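Local atomic coordinates of similar to hydroxylamine oxidoreductase (Kuenenia stuttgartiensis, PDB entry 6H5L), a protein that binds several heme c groups and, as part of a 60-heme reductase complex of an anammox bacterium, probably transfers electrons as an oxidoreductase. Residues Val32-Gly37 and Phe45-Leu50; Asp407-Glu412 and Asn424-Leu429; Asn461-Trp466 and Ala489-Glu494. All blocks are in the same frame, centred on the assembly; numbering follows the deposited sequence.

Contact 1 (Val32-Gly37 and Phe45-Leu50); sequences VGLSEG and FKAQML
Gly37 CA sits over one face of the Phe45 ring, displaced toward its rim: the glycine brings its bare CA to 3.9 Å from the ring centroid, 25° off the ring normal, a CH-pi contact. Phe45 offers that face because its CG is tucked between the backbone N and the carbonyl carbon (chi1 69°). This is the tight end of a loop that doubles back on itself without forming a regular strand pair. A single backbone hydrogen bond ties the two passes, Ala47 N to Glu36 O at 3.1 Å; it is bent, with the donor above the carbonyl plane. The methyl CB of Ala47 rests 3.5 Å from the same Glu36 O and 4.0 Å from Leu34 CD2. Leu34 reaches along the second pass, its CD1 against Met49 CA at 3.8 Å. The solvent side is looser: Lys46 runs extended past the carbonyls of Leu34 and Ser35, and its methylenes brush these carbonyls, with CE 3.8 Å from Ser35 O. Glu36 turns its carboxylate from the second pass to Thr42, inside the turn. Both passes belong to the loop between helix 22-28 and helix 51-54. Helix 182-189 backs the Phe45 ring, with Tyr184 edge-to-face to it, while His59 of helix 56-59 touches Ala47, and Arg58 NE of the same helix hydrogen-bonds to Gly37 O.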
loop_
_atom_site.group_PDB
_atom_site.type_symbol
_atom_site.label_atom_id
_atom_site.label_comp_id
_atom_site.label_asym_id
_atom_site.label_seq_id
_atom_site.Cartn_x
_atom_site.Cartn_y
_atom_site.Cartn_z
ATOM N N VAL A 32 4.145 3.226 -60.613
ATOM C CA VAL A 32 5.447 3.131 -61.254
ATOM C C VAL A 32 6.387 2.581 -60.192
ATOM O O VAL A 32 6.013 2.474 -59.018
ATOM C CB VAL A 32 5.930 4.489 -61.797
ATOM C CG1 VAL A 32 4.899 5.073 -62.749
ATOM C CG2 VAL A 32 6.214 5.447 -60.653
ATOM N N GLY A 33 7.594 2.196 -60.581
ATOM C CA GLY A 33 8.558 1.795 -59.577
ATOM C C GLY A 33 9.272 3.007 -59.019
ATOM O O GLY A 33 8.643 4.032 -58.739
ATOM N N LEU A 34 10.583 2.897 -58.833
ATOM C CA LEU A 34 11.445 4.066 -58.744
ATOM C C LEU A 34 11.873 4.544 -60.122
ATOM O O LEU A 34 12.740 5.417 -60.229
ATOM C CB LEU A 34 12.676 3.760 -57.885
ATOM C CG LEU A 34 12.444 3.589 -56.384
ATOM C CD1 LEU A 34 13.754 3.268 -55.686
ATOM C CD2 LEU A 34 11.815 4.843 -55.799
ATOM N N SER A 35 11.276 3.980 -61.175
ATOM C CA SER A 35 11.631 4.253 -62.560
ATOM C C SER A 35 11.106 5.588 -63.063
ATOM O O SER A 35 11.447 5.985 -64.182
ATOM C CB SER A 35 11.099 3.131 -63.458
ATOM O OG SER A 35 9.693 2.995 -63.322
ATOM N N GLU A 36 10.298 6.290 -62.275
ATOM C CA GLU A 36 9.615 7.480 -62.758
ATOM C C GLU A 36 9.322 8.380 -61.567
ATOM O O GLU A 36 9.543 8.007 -60.413
ATOM C CB GLU A 36 8.334 7.100 -63.508
ATOM C CG GLU A 36 7.888 8.094 -64.559
ATOM C CD GLU A 36 6.607 7.665 -65.248
ATOM O OE1 GLU A 36 6.466 6.461 -65.553
ATOM O OE2 GLU A 36 5.735 8.529 -65.475
ATOM N N GLY A 37 8.823 9.573 -61.860
ATOM C CA GLY A 37 8.462 10.544 -60.841
ATOM C C GLY A 37 6.990 10.482 -60.490
ATOM O O GLY A 37 6.399 9.401 -60.396
ATOM N N PHE A 45 11.732 13.604 -63.987
ATOM C CA PHE A 45 12.624 13.217 -62.905
ATOM C C PHE A 45 12.286 11.796 -62.478
ATOM O O PHE A 45 11.325 11.191 -62.962
ATOM C CB PHE A 45 12.527 14.192 -61.725
ATOM C CG PHE A 45 11.218 14.128 -60.984
ATOM C CD1 PHE A 45 10.113 14.828 -61.438
ATOM C CD2 PHE A 45 11.100 13.376 -59.825
ATOM C CE1 PHE A 45 8.911 14.773 -60.754
ATOM C CE2 PHE A 45 9.903 13.317 -59.139
ATOM C CZ PHE A 45 8.807 14.016 -59.603
ATOM N N LYS A 46 13.092 11.264 -61.562
ATOM C CA LYS A 46 12.855 9.964 -60.957
ATOM C C LYS A 46 12.709 10.134 -59.452
ATOM O O LYS A 46 13.271 11.057 -58.858
ATOM C CB LYS A 46 13.989 8.977 -61.268
ATOM C CG LYS A 46 14.121 8.640 -62.743
ATOM C CD LYS A 46 15.021 7.437 -62.960
ATOM C CE LYS A 46 15.079 7.056 -64.430
ATOM N NZ LYS A 46 15.764 5.749 -64.638
ATOM N N ALA A 47 11.938 9.239 -58.843
ATOM C CA ALA A 47 11.659 9.340 -57.420
ATOM C C ALA A 47 12.891 8.996 -56.593
ATOM O O ALA A 47 13.735 8.192 -56.997
ATOM C CB ALA A 47 10.505 8.417 -57.038
ATOM N N GLN A 48 12.990 9.620 -55.423
ATOM C CA GLN A 48 14.023 9.246 -54.470
ATOM C C GLN A 48 13.726 7.858 -53.909
ATOM O O GLN A 48 12.586 7.386 -53.929
ATOM C CB GLN A 48 14.116 10.278 -53.344
ATOM C CG GLN A 48 14.490 11.673 -53.821
ATOM C CD GLN A 48 14.493 12.698 -52.703
ATOM O OE1 GLN A 48 15.241 12.576 -51.732
ATOM N NE2 GLN A 48 13.654 13.719 -52.835
ATOM N N MET A 49 14.777 7.202 -53.411
ATOM C CA MET A 49 14.659 5.816 -52.965
ATOM C C MET A 49 13.572 5.655 -51.906
ATOM O O MET A 49 12.753 4.731 -51.975
ATOM C CB MET A 49 16.003 5.326 -52.427
ATOM C CG MET A 49 17.079 5.150 -53.482
ATOM S SD MET A 49 18.695 4.846 -52.746
ATOM C CE MET A 49 19.046 6.448 -52.023
ATOM N N LEU A 50 13.540 6.557 -50.924
ATOM C CA LEU A 50 12.618 6.425 -49.803
ATOM C C LEU A 50 11.166 6.679 -50.182
ATOM O O LEU A 50 10.286 6.509 -49.330
ATOM C CB LEU A 50 13.030 7.373 -48.680
ATOM C CG LEU A 50 14.334 7.023 -47.965
ATOM C CD1 LEU A 50 14.959 8.272 -47.378
ATOM C CD2 LEU A 50 14.078 5.987 -46.881
#

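Contact 2 (Asp407-Glu412 and Asn424-Leu429); sequences DGIVKE and NAFKTL
Ile409 carries CG2 anti to its own backbone N and CG1 beside that N (chi1 -70°), a setting that sends CG2 onto Phe426, while the extended second torsion carries the terminal CD1 to the same ring. Val410, one residue on, has CG1 opposite its N (chi1 176°) and CG2 opposite its carbonyl carbon; CG2 meets the carbonyl of Phe426, while CG1 meets the CA and CG of Lys427. The motif is a helix-helix packing at a steep angle between two short helices, 406-412 and 420-429, joined by a mostly helical connection; their segment axes approach to 9.2 Å and their directions differ by 119°. The side-chain contacts are apolar, and no hydrogen bond joins the two segments. Ile409 CG2 stands over one face of the Phe426 ring, displaced toward its rim, in a CH-pi contact 4.2 Å from the centroid. CD1 of Ile409 touches the far part of the ring, 3.8 Å from Phe426 CE1. On its exposed flank Lys427 contributes aliphatic chain alone: its CG meets Val410 CG1 at 4.0 Å before the extended side chain leads away. Phe433 meets the Phe426 ring edge-to-face, and Tyr423 OH hydrogen-bonds to Val410 O, a polar link that joins the helices beside the apolar contact. The nearest approach of the two segments is made by a methyl and a backbone oxygen, Val410 CG2 lying 3.3 Å from Phe426 O.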
loop_
_atom_site.group_PDB
_atom_site.type_symbol
_atom_site.label_atom_id
_atom_site.label_comp_id
_atom_site.label_asym_id
_atom_site.label_seq_id
_atom_site.Cartn_x
_atom_site.Cartn_y
_atom_site.Cartn_z
ATOM N N ASP A 407 10.316 24.532 -70.199
ATOM C CA ASP A 407 9.993 23.648 -71.315
ATOM C C ASP A 407 8.932 22.628 -70.921
ATOM O O ASP A 407 8.046 22.304 -71.721
ATOM C CB ASP A 407 11.256 22.945 -71.813
ATOM C CG ASP A 407 11.991 22.211 -70.708
ATOM O OD1 ASP A 407 11.633 22.401 -69.526
ATOM O OD2 ASP A 407 12.923 21.442 -71.022
ATOM N N GLY A 408 9.008 22.110 -69.693
ATOM C CA GLY A 408 8.004 21.167 -69.234
ATOM C C GLY A 408 6.665 21.815 -68.948
ATOM O O GLY A 408 5.619 21.182 -69.111
ATOM N N ILE A 409 6.675 23.078 -68.519
ATOM C CA ILE A 409 5.425 23.797 -68.287
ATOM C C ILE A 409 4.658 23.959 -69.593
ATOM O O ILE A 409 3.453 23.693 -69.667
ATOM C CB ILE A 409 5.703 25.156 -67.621
ATOM C CG1 ILE A 409 6.185 24.954 -66.182
ATOM C CG2 ILE A 409 4.463 26.038 -67.658
ATOM C CD1 ILE A 409 6.795 26.191 -65.560
ATOM N N VAL A 410 5.350 24.401 -70.647
ATOM C CA VAL A 410 4.708 24.571 -71.948
ATOM C C VAL A 410 4.206 23.234 -72.477
ATOM O O VAL A 410 3.111 23.145 -73.045
ATOM C CB VAL A 410 5.680 25.241 -72.938
ATOM C CG1 VAL A 410 5.052 25.337 -74.321
ATOM C CG2 VAL A 410 6.080 26.616 -72.432
ATOM N N LYS A 411 4.992 22.171 -72.290
ATOM C CA LYS A 411 4.650 20.890 -72.896
ATOM C C LYS A 411 3.550 20.166 -72.125
ATOM O O LYS A 411 2.700 19.502 -72.732
ATOM C CB LYS A 411 5.893 20.010 -73.002
ATOM C CG LYS A 411 5.853 19.053 -74.181
ATOM C CD LYS A 411 6.467 17.706 -73.843
ATOM C CE LYS A 411 6.220 16.703 -74.960
ATOM N NZ LYS A 411 6.592 15.315 -74.569
ATOM N N GLU A 412 3.542 20.275 -70.796
ATOM C CA GLU A 412 2.629 19.485 -69.978
ATOM C C GLU A 412 1.396 20.248 -69.515
ATOM O O GLU A 412 0.378 19.615 -69.213
ATOM C CB GLU A 412 3.357 18.937 -68.742
ATOM C CG GLU A 412 4.630 18.162 -69.046
ATOM C CD GLU A 412 4.408 16.998 -69.992
ATOM O OE1 GLU A 412 5.263 16.783 -70.878
ATOM O OE2 GLU A 412 3.382 16.299 -69.851
ATOM N N ASN A 424 0.228 31.690 -72.461
ATOM C CA ASN A 424 0.696 32.306 -73.699
ATOM C C ASN A 424 2.095 32.882 -73.534
ATOM O O ASN A 424 2.938 32.753 -74.429
ATOM C CB ASN A 424 -0.277 33.395 -74.144
ATOM C CG ASN A 424 0.193 34.124 -75.385
ATOM O OD1 ASN A 424 0.631 33.504 -76.354
ATOM N ND2 ASN A 424 0.119 35.449 -75.355
ATOM N N ALA A 425 2.362 33.523 -72.392
ATOM C CA ALA A 425 3.686 34.085 -72.151
ATOM C C ALA A 425 4.742 32.993 -72.062
ATOM O O ALA A 425 5.869 33.167 -72.542
ATOM C CB ALA A 425 3.672 34.928 -70.875
ATOM N N PHE A 426 4.399 31.859 -71.448
ATOM C CA PHE A 426 5.350 30.754 -71.361
ATOM C C PHE A 426 5.620 30.144 -72.729
ATOM O O PHE A 426 6.765 29.810 -73.049
ATOM C CB PHE A 426 4.835 29.691 -70.392
ATOM C CG PHE A 426 5.347 29.849 -68.990
ATOM C CD1 PHE A 426 6.599 29.368 -68.640
ATOM C CD2 PHE A 426 4.580 30.475 -68.022
ATOM C CE1 PHE A 426 7.077 29.511 -67.351
ATOM C CE2 PHE A 426 5.052 30.620 -66.731
ATOM C CZ PHE A 426 6.304 30.137 -66.396
ATOM N N LYS A 427 4.580 29.981 -73.548
ATOM C CA LYS A 427 4.776 29.397 -74.870
ATOM C C LYS A 427 5.522 30.353 -75.793
ATOM O O LYS A 427 6.345 29.920 -76.610
ATOM C CB LYS A 427 3.429 29.003 -75.474
ATOM C CG LYS A 427 3.531 28.172 -76.743
ATOM C CD LYS A 427 2.158 27.720 -77.215
ATOM C CE LYS A 427 2.258 26.802 -78.420
ATOM N NZ LYS A 427 0.916 26.328 -78.857
ATOM N N THR A 428 5.257 31.656 -75.673
ATOM C CA THR A 428 5.878 32.636 -76.558
ATOM C C THR A 428 7.306 32.959 -76.130
ATOM O O THR A 428 8.233 32.908 -76.946
ATOM C CB THR A 428 5.035 33.913 -76.601
ATOM O OG1 THR A 428 3.715 33.603 -77.063
ATOM C CG2 THR A 428 5.665 34.941 -77.531
ATOM N N LEU A 429 7.501 33.294 -74.856
ATOM C CA LEU A 429 8.802 33.729 -74.363
ATOM C C LEU A 429 9.650 32.589 -73.811
ATOM O O LEU A 429 10.810 32.823 -73.456
ATOM C CB LEU A 429 8.629 34.803 -73.278
ATOM C CG LEU A 429 8.192 36.209 -73.703
ATOM C CD1 LEU A 429 6.709 36.269 -74.047
ATOM C CD2 LEU A 429 8.531 37.219 -72.615
#

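Contact 3 (Asn461-Trp466 and Ala489-Glu494); sequences NRLWFW and APMMME
Two long helices, 455-476 and 480-513, form an antiparallel helical hairpin, and this contact lies partway along it, where the segment axes run 9.0 Å apart with 159° between their directions. A salt bridge and an apolar patch share the interface. Arg462 NE donates to Glu494 OE1 at 2.9 Å, with an N-H...O angle of 152°. The carboxylate oxygen comes to the edge of the guanidinium, nearly in its plane, and is met on its syn side. The two flat groups are not coplanar, being turned 31° apart, and the side chains cross at about a right angle. The bends at chi3 of Arg462 and chi2 of Glu494 bring NE and OE1 together. The other carboxylate oxygen of Glu494 has a long, weak ion pair with Arg497 of its own helix. Next to the salt bridge, the branches of Leu463 reach the second helix. Its CD2 lies 3.9 Å from Met491 CG, and its CD1 reaches past Met491 O toward Glu494 CB, 4.1 Å away. Met491 CG lies 3.6 Å from Leu463 O. On the far side of the first helix, Trp464 NE1 hydrogen-bonds to Asn461 OD1 on a lone pair in the carbonyl plane, a bond within that helix that orients the indole. Helix 356-389 closes one flank, with Ala377 and Ala380 against Leu463, and Ala373 and Leu376 against Met491. Met493 of the second subunit packs on Arg462 and Trp466, whereas helix 443-446 of the same chain lies over Asn461 and Phe465 through Met445.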
loop_
_atom_site.group_PDB
_atom_site.type_symbol
_atom_site.label_atom_id
_atom_site.label_comp_id
_atom_site.label_asym_id
_atom_site.label_seq_id
_atom_site.Cartn_x
_atom_site.Cartn_y
_atom_site.Cartn_z
ATOM N N ASN A 461 11.689 37.326 -51.166
ATOM C CA ASN A 461 11.193 35.981 -50.886
ATOM C C ASN A 461 11.298 35.655 -49.401
ATOM O O ASN A 461 10.363 35.110 -48.805
ATOM C CB ASN A 461 11.959 34.954 -51.719
ATOM C CG ASN A 461 11.474 34.887 -53.153
ATOM O OD1 ASN A 461 10.353 35.292 -53.460
ATOM N ND2 ASN A 461 12.315 34.365 -54.038
ATOM N N ARG A 462 12.434 35.985 -48.783
ATOM C CA ARG A 462 12.571 35.769 -47.347
ATOM C C ARG A 462 11.632 36.666 -46.552
ATOM O O ARG A 462 11.246 36.316 -45.430
ATOM C CB ARG A 462 14.019 35.988 -46.914
ATOM C CG ARG A 462 14.959 34.848 -47.287
ATOM C CD ARG A 462 16.357 35.070 -46.731
ATOM N NE ARG A 462 17.012 36.218 -47.346
ATOM C CZ ARG A 462 17.700 36.163 -48.481
ATOM N NH1 ARG A 462 17.823 35.011 -49.126
ATOM N NH2 ARG A 462 18.267 37.257 -48.970
ATOM N N LEU A 463 11.254 37.818 -47.108
ATOM C CA LEU A 463 10.331 38.706 -46.409
ATOM C C LEU A 463 8.944 38.083 -46.305
ATOM O O LEU A 463 8.360 38.027 -45.215
ATOM C CB LEU A 463 10.271 40.062 -47.117
ATOM C CG LEU A 463 9.618 41.251 -46.402
ATOM C CD1 LEU A 463 10.160 42.559 -46.953
ATOM C CD2 LEU A 463 8.101 41.229 -46.525
ATOM N N TRP A 464 8.397 37.605 -47.424
ATOM C CA TRP A 464 7.016 37.142 -47.437
ATOM C C TRP A 464 6.865 35.646 -47.190
ATOM O O TRP A 464 5.770 35.207 -46.823
ATOM C CB TRP A 464 6.338 37.514 -48.766
ATOM C CG TRP A 464 6.816 36.745 -49.964
ATOM C CD1 TRP A 464 7.796 37.115 -50.839
ATOM C CD2 TRP A 464 6.315 35.489 -50.434
ATOM N NE1 TRP A 464 7.946 36.159 -51.815
ATOM C CE2 TRP A 464 7.047 35.151 -51.588
ATOM C CE3 TRP A 464 5.321 34.613 -49.986
ATOM C CZ2 TRP A 464 6.821 33.975 -52.298
ATOM C CZ3 TRP A 464 5.096 33.446 -50.694
ATOM C CH2 TRP A 464 5.840 33.139 -51.839
ATOM N N PHE A 465 7.924 34.851 -47.367
ATOM C CA PHE A 465 7.824 33.413 -47.162
ATOM C C PHE A 465 8.508 32.924 -45.892
ATOM O O PHE A 465 8.265 31.784 -45.484
ATOM C CB PHE A 465 8.396 32.656 -48.371
ATOM C CG PHE A 465 7.992 31.209 -48.426
ATOM C CD1 PHE A 465 6.714 30.849 -48.821
ATOM C CD2 PHE A 465 8.888 30.210 -48.081
ATOM C CE1 PHE A 465 6.336 29.520 -48.870
ATOM C CE2 PHE A 465 8.516 28.878 -48.129
ATOM C CZ PHE A 465 7.238 28.533 -48.525
ATOM N N TRP A 466 9.358 33.734 -45.263
ATOM C CA TRP A 466 9.980 33.357 -44.000
ATOM C C TRP A 466 9.521 34.242 -42.850
ATOM O O TRP A 466 8.938 33.752 -41.880
ATOM C CB TRP A 466 11.510 33.422 -44.116
ATOM C CG TRP A 466 12.169 32.132 -44.462
ATOM C CD1 TRP A 466 11.565 30.986 -44.885
ATOM C CD2 TRP A 466 13.572 31.853 -44.408
ATOM N NE1 TRP A 466 12.508 30.010 -45.107
ATOM C CE2 TRP A 466 13.748 30.519 -44.820
ATOM C CE3 TRP A 466 14.698 32.604 -44.053
ATOM C CZ2 TRP A 466 15.004 29.916 -44.884
ATOM C CZ3 TRP A 466 15.944 32.005 -44.119
ATOM C CH2 TRP A 466 16.087 30.675 -44.532
ATOM N N ALA A 489 10.288 42.430 -37.121
ATOM C CA ALA A 489 11.613 43.050 -37.153
ATOM C C ALA A 489 12.484 42.524 -38.290
ATOM O O ALA A 489 13.117 43.344 -38.978
ATOM C CB ALA A 489 12.295 42.894 -35.788
ATOM N N PRO A 490 12.578 41.212 -38.545
ATOM C CA PRO A 490 13.307 40.771 -39.747
ATOM C C PRO A 490 12.659 41.222 -41.043
ATOM O O PRO A 490 13.372 41.478 -42.022
ATOM C CB PRO A 490 13.304 39.243 -39.618
ATOM C CG PRO A 490 13.141 38.990 -38.170
ATOM C CD PRO A 490 12.231 40.069 -37.680
ATOM N N MET A 491 11.326 41.316 -41.085
ATOM C CA MET A 491 10.659 41.845 -42.271
ATOM C C MET A 491 11.113 43.266 -42.567
ATOM O O MET A 491 11.359 43.619 -43.726
ATOM C CB MET A 491 9.141 41.799 -42.096
ATOM C CG MET A 491 8.485 40.560 -42.673
ATOM S SD MET A 491 6.701 40.747 -42.841
ATOM C CE MET A 491 6.213 40.926 -41.129
ATOM N N MET A 492 11.224 44.100 -41.530
ATOM C CA MET A 492 11.742 45.449 -41.717
ATOM C C MET A 492 13.192 45.427 -42.176
ATOM O O MET A 492 13.624 46.321 -42.912
ATOM C CB MET A 492 11.608 46.247 -40.422
ATOM C CG MET A 492 10.178 46.577 -40.042
ATOM S SD MET A 492 9.358 47.617 -41.266
ATOM C CE MET A 492 7.808 47.963 -40.439
ATOM N N MET A 493 13.958 44.417 -41.753
ATOM C CA MET A 493 15.374 44.367 -42.104
ATOM C C MET A 493 15.578 43.992 -43.564
ATOM O O MET A 493 16.511 44.482 -44.209
ATOM C CB MET A 493 16.115 43.395 -41.191
ATOM C CG MET A 493 16.618 44.046 -39.932
ATOM S SD MET A 493 17.006 42.861 -38.647
ATOM C CE MET A 493 17.588 43.979 -37.393
ATOM N N GLU A 494 14.739 43.101 -44.095
ATOM C CA GLU A 494 14.811 42.813 -45.522
ATOM C C GLU A 494 14.393 44.025 -46.346
ATOM O O GLU A 494 14.952 44.272 -47.422
ATOM C CB GLU A 494 13.956 41.594 -45.864
ATOM C CG GLU A 494 14.475 40.286 -45.268
ATOM C CD GLU A 494 15.666 39.710 -46.023
ATOM O OE1 GLU A 494 15.917 38.493 -45.889
ATOM O OE2 GLU A 494 16.351 40.457 -46.753
#

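The three contacts follow one another along the chain and do not touch. Contact 3 is the buried one, set between long helices and other subunits, and it alone has a salt bridge between its segments. Contacts 1 and 2 are only partly buried and share no helix. Contact 1 relies on one backbone hydrogen bond and a glycine-on-ring contact within irregular loop, whereas contact 2 joins two short helices through apolar side chains. Contacts 1 and 2 come closest, about 9 Å between nearest atoms, against about 14 Å for contacts 2 and 3. Contacts 1 and 3 both meet the second subunit; no other chain reaches contact 2.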